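Local atomic coordinates of NeuRonal IgCAM-5 (PDB entry 6ON6), a protein that probably acts as a neuronal cell-surface adhesion receptor of the immunoglobulin superfamily, pairing with a second copy of itself through its first immunoglobulin domain. Residues 7-13 / 26-31; 36-40 / 50-54. The contacts are given in a common frame with arbitrary orientation. Residues are numbered along the deposited sequence.

Contact 1: 7-13 / 26-31; sequences TIQQPSM and FTCIVN
Strand 7-8 pairs antiparallel with the end of strand 26-31, and loop 9-13 follows it back toward F26. T7 and N31 form a hydrogen-bonded pair, with T7 N to N31 O at 2.9 Å and N31 N to T7 O at 2.8 Å; I8 faces V30 as a non-hydrogen-bonded pair (CA to CA 4.6 Å), and Q9 N reaches I29 O at 2.8 Å. Side chains reinforce this end: N31 ND2 donates to Q9 OE1 at 3.1 Å, and a water links T7 OG1 (2.7 Å) to N31 ND2 (3.1 Å). Beyond Q9 the chain loops away through Q10 and P11, which follows a cis peptide bond. S12 bridges the gap: its OG (chi1 m) donates to Q9 O at 2.7 Å and accepts from I29 N at 2.9 Å. M13 N then bonds T27 O at 2.8 Å. Such a kinked edge is familiar from V- and I-type immunoglobulin domains, in which the first strand is split between the two sheets; here 7-8 borders the sheet of 24-31, and 16-19 joins the other. Inside the sandwich lies C28, disulfide-bonded to C93. I8 CD1 packs against C28 SG at 4.1 Å. M13, left-handed in backbone (phi 53°, psi 48°) with an m,m,m side chain, brings SD to 4.2 Å from C28 CB and CE to 3.6 Å from F26 CB.

Contact 2: 36-40 / 50-54; sequences HMVAF and LSFDE
At the apolar centre, M37 CG lies 3.9 Å from F52 CZ and M37 SD obliquely 4.7 Å from the F52 ring centroid, a Met-aromatic contact; A39 CB touches F52 CD1 at 4.3 Å. The axes of segments 38-40 and 50-52 approach to 4.7 Å, N-to-C directions at 170°; A39 and F52 form a non-hydrogen-bonded pair. F40 and S51, a hydrogen-bonded pair, point to the opposite face; F40 CB also meets L50 CB at 4.2 Å. F40 N bonds S51 O at 3.1 Å; F40 O takes L50 N at 2.8 Å and, weakly, S51 N at 3.3 Å: a classic beta bulge. D53 N donates to V38 O at 2.8 Å. One water lies 2.9 Å from V38 O, 2.8 Å from S51 OG and 2.6 Å from D53 O; another, 3.0 Å from V38 N and 2.7 Å from D53 OD1. Water completes the polar edge; M37 and A39 pack on F57 and L49 of the second subunit and F52 stacks on its F52, placing the apolar patch in the homodimer interface.

Two local closures of an immunoglobulin sandwich follow one another along the chain. Contact 1 closes first, bringing the N-terminal strand 7-8 and the bend after it back to strand 24-31, with strand 16-19 inside the intervening loop. Contact 2 opens later and closes the hairpin of strands 38-42 and 48-52; the two are in series, neither nested nor crossed. Each pairing belongs to a different sheet, and the chain changes sheets between strands 24-31 and 38-42. The two contacts meet in the core: F40 CE1 lies 3.8 Å from SD of the loop residue M13, F40 CZ 3.8 Å from C28 CB, and V38 CG2 4.3 Å from V30 CG2, beside the C28-C93 disulfide.

Contact 1: 7-13 / 26-31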
# COMPACT_ATOMS: atom_id res chain seq x y z
N THR A 7 1.59 18.55 -4.44
CA THR A 7 0.30 18.51 -5.09
C THR A 7 0.42 17.61 -6.31
O THR A 7 1.51 17.42 -6.86
CB THR A 7 -0.19 19.94 -5.47
OG1 THR A 7 0.84 20.60 -6.21
CG2 THR A 7 -0.56 20.75 -4.21
N ILE A 8 -0.70 17.12 -6.77
CA ILE A 8 -0.70 16.24 -7.94
C ILE A 8 -1.26 17.01 -9.13
O ILE A 8 -2.39 17.51 -9.08
CB ILE A 8 -1.44 14.93 -7.66
CG1 ILE A 8 -0.65 14.10 -6.63
CG2 ILE A 8 -1.59 14.17 -8.94
CD1 ILE A 8 -1.40 12.89 -6.07
N GLN A 9 -0.42 17.18 -10.15
CA GLN A 9 -0.79 18.00 -11.29
C GLN A 9 -1.85 17.29 -12.09
O GLN A 9 -1.79 16.06 -12.25
CB GLN A 9 0.44 18.16 -12.16
CG GLN A 9 0.16 18.87 -13.47
CD GLN A 9 1.42 19.37 -14.08
OE1 GLN A 9 2.25 19.96 -13.39
NE2 GLN A 9 1.63 19.09 -15.34
N GLN A 10 -2.75 17.97 -12.63
CA GLN A 10 -3.77 17.32 -13.41
C GLN A 10 -3.61 17.61 -14.89
O GLN A 10 -3.30 18.74 -15.27
CB GLN A 10 -5.17 17.76 -12.96
CG GLN A 10 -5.53 17.25 -11.58
CD GLN A 10 -5.56 15.71 -11.49
OE1 GLN A 10 -5.77 15.00 -12.49
NE2 GLN A 10 -5.34 15.18 -10.29
N PRO A 11 -3.86 16.64 -15.78
CA PRO A 11 -4.36 15.30 -15.48
C PRO A 11 -3.27 14.35 -14.96
O PRO A 11 -2.16 14.32 -15.49
CB PRO A 11 -4.84 14.80 -16.84
CG PRO A 11 -3.98 15.50 -17.81
CD PRO A 11 -3.74 16.86 -17.22
N SER A 12 -3.60 13.62 -13.91
CA SER A 12 -2.81 12.52 -13.37
C SER A 12 -3.77 11.37 -13.12
O SER A 12 -4.95 11.59 -12.85
CB SER A 12 -2.08 12.83 -12.04
OG SER A 12 -0.85 13.55 -12.24
N MET A 13 -3.28 10.12 -13.24
CA MET A 13 -4.08 8.93 -12.92
C MET A 13 -5.41 8.96 -13.68
O MET A 13 -6.49 8.75 -13.13
CB MET A 13 -4.27 8.77 -11.42
CG MET A 13 -2.96 8.77 -10.64
SD MET A 13 -1.85 7.44 -11.15
CE MET A 13 -2.71 5.98 -10.61
N PHE A 26 -0.42 4.38 -15.95
CA PHE A 26 -1.00 5.42 -15.08
C PHE A 26 0.14 6.33 -14.70
O PHE A 26 1.18 5.89 -14.21
CB PHE A 26 -1.65 4.78 -13.82
CG PHE A 26 -2.96 4.09 -14.11
CD1 PHE A 26 -4.13 4.83 -14.18
CD2 PHE A 26 -3.03 2.71 -14.32
CE1 PHE A 26 -5.33 4.23 -14.45
CE2 PHE A 26 -4.23 2.13 -14.61
CZ PHE A 26 -5.39 2.87 -14.66
N THR A 27 -0.05 7.64 -14.91
CA THR A 27 1.00 8.62 -14.60
C THR A 27 0.58 9.54 -13.45
O THR A 27 -0.52 10.10 -13.47
CB THR A 27 1.36 9.46 -15.83
OG1 THR A 27 1.76 8.59 -16.89
CG2 THR A 27 2.51 10.48 -15.51
N CYS A 28 1.44 9.65 -12.45
CA CYS A 28 1.24 10.56 -11.33
C CYS A 28 2.30 11.64 -11.42
O CYS A 28 3.50 11.35 -11.28
CB CYS A 28 1.42 9.76 -10.05
SG CYS A 28 1.02 10.62 -8.54
N ILE A 29 1.88 12.88 -11.64
CA ILE A 29 2.82 13.99 -11.79
C ILE A 29 2.75 14.81 -10.51
O ILE A 29 1.67 15.27 -10.12
CB ILE A 29 2.48 14.85 -13.02
CG1 ILE A 29 2.51 13.97 -14.29
CG2 ILE A 29 3.46 16.04 -13.10
CD1 ILE A 29 2.10 14.65 -15.59
N VAL A 30 3.85 14.87 -9.79
CA VAL A 30 3.81 15.45 -8.46
C VAL A 30 4.63 16.72 -8.49
O VAL A 30 5.82 16.69 -8.80
CB VAL A 30 4.34 14.50 -7.39
CG1 VAL A 30 4.11 15.19 -6.03
CG2 VAL A 30 3.69 13.12 -7.48
N ASN A 31 3.98 17.84 -8.13
CA ASN A 31 4.64 19.12 -7.95
C ASN A 31 5.00 19.26 -6.48
O ASN A 31 4.22 18.86 -5.60
CB ASN A 31 3.74 20.27 -8.41
CG ASN A 31 3.54 20.26 -9.91
OD1 ASN A 31 4.43 19.83 -10.65
ND2 ASN A 31 2.36 20.66 -10.36
O HOH W 1 -0.04 21.50 -8.59

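Contact 2: 36-40 / 50-54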
# COMPACT_ATOMS: atom_id res chain seq x y z
N HIS A 36 9.05 13.82 0.26
CA HIS A 36 7.95 12.91 0.48
C HIS A 36 8.07 11.68 -0.42
O HIS A 36 8.79 11.67 -1.42
CB HIS A 36 6.63 13.63 0.28
CG HIS A 36 6.29 14.56 1.40
ND1 HIS A 36 6.63 15.90 1.39
CD2 HIS A 36 5.67 14.34 2.58
CE1 HIS A 36 6.20 16.46 2.51
NE2 HIS A 36 5.61 15.54 3.24
N MET A 37 7.37 10.63 -0.02
CA MET A 37 7.39 9.34 -0.71
C MET A 37 6.11 9.15 -1.51
O MET A 37 5.03 9.50 -1.04
CB MET A 37 7.48 8.22 0.32
CG MET A 37 8.77 8.20 1.09
SD MET A 37 10.11 7.57 0.08
CE MET A 37 10.92 9.08 -0.41
N VAL A 38 6.25 8.50 -2.68
CA VAL A 38 5.13 8.17 -3.57
C VAL A 38 4.92 6.67 -3.54
O VAL A 38 5.88 5.89 -3.69
CB VAL A 38 5.43 8.59 -5.02
CG1 VAL A 38 4.30 8.20 -5.94
CG2 VAL A 38 5.62 10.09 -5.11
N ALA A 39 3.67 6.25 -3.38
CA ALA A 39 3.33 4.83 -3.44
C ALA A 39 2.19 4.64 -4.42
O ALA A 39 1.29 5.47 -4.50
CB ALA A 39 2.95 4.28 -2.05
N PHE A 40 2.21 3.55 -5.19
CA PHE A 40 1.07 3.19 -6.04
C PHE A 40 0.38 1.98 -5.43
O PHE A 40 1.04 1.04 -5.00
CB PHE A 40 1.51 2.80 -7.45
CG PHE A 40 1.83 3.97 -8.32
CD1 PHE A 40 0.93 4.46 -9.25
CD2 PHE A 40 3.06 4.59 -8.22
CE1 PHE A 40 1.24 5.57 -10.05
CE2 PHE A 40 3.36 5.70 -9.02
CZ PHE A 40 2.46 6.13 -9.96
N LEU A 50 1.70 -1.71 -5.02
CA LEU A 50 2.33 -1.96 -6.31
C LEU A 50 3.74 -1.40 -6.40
O LEU A 50 4.60 -2.02 -7.02
CB LEU A 50 1.48 -1.40 -7.45
CG LEU A 50 0.03 -1.87 -7.49
CD1 LEU A 50 -0.72 -1.20 -8.62
CD2 LEU A 50 -0.02 -3.38 -7.66
N SER A 51 4.00 -0.26 -5.75
CA SER A 51 5.35 0.31 -5.75
C SER A 51 5.47 1.24 -4.57
O SER A 51 4.48 1.76 -4.08
CB SER A 51 5.67 1.08 -7.03
OG SER A 51 4.82 2.22 -7.16
N PHE A 52 6.71 1.41 -4.11
CA PHE A 52 7.03 2.34 -3.04
C PHE A 52 8.28 3.10 -3.43
O PHE A 52 9.29 2.49 -3.78
CB PHE A 52 7.29 1.59 -1.72
CG PHE A 52 7.60 2.52 -0.59
CD1 PHE A 52 6.60 3.23 0.05
CD2 PHE A 52 8.91 2.74 -0.22
CE1 PHE A 52 6.90 4.12 1.07
CE2 PHE A 52 9.21 3.64 0.80
CZ PHE A 52 8.20 4.33 1.44
N ASP A 53 8.21 4.43 -3.37
CA ASP A 53 9.37 5.23 -3.79
C ASP A 53 9.77 4.78 -5.20
O ASP A 53 8.92 4.79 -6.10
CB ASP A 53 10.47 5.10 -2.72
CG ASP A 53 11.57 6.15 -2.86
OD1 ASP A 53 11.36 7.19 -3.53
OD2 ASP A 53 12.67 5.91 -2.29
N GLU A 54 11.00 4.33 -5.41
CA GLU A 54 11.48 4.10 -6.77
C GLU A 54 11.44 2.65 -7.22
O GLU A 54 11.93 2.35 -8.32
CB GLU A 54 12.88 4.67 -6.94
CG GLU A 54 12.85 6.18 -6.84
CD GLU A 54 14.19 6.80 -6.97
OE1 GLU A 54 15.09 6.18 -7.58
OE2 GLU A 54 14.34 7.92 -6.45
O HOH W 2 6.31 4.38 -6.09
O HOH W 3 9.05 8.61 -3.61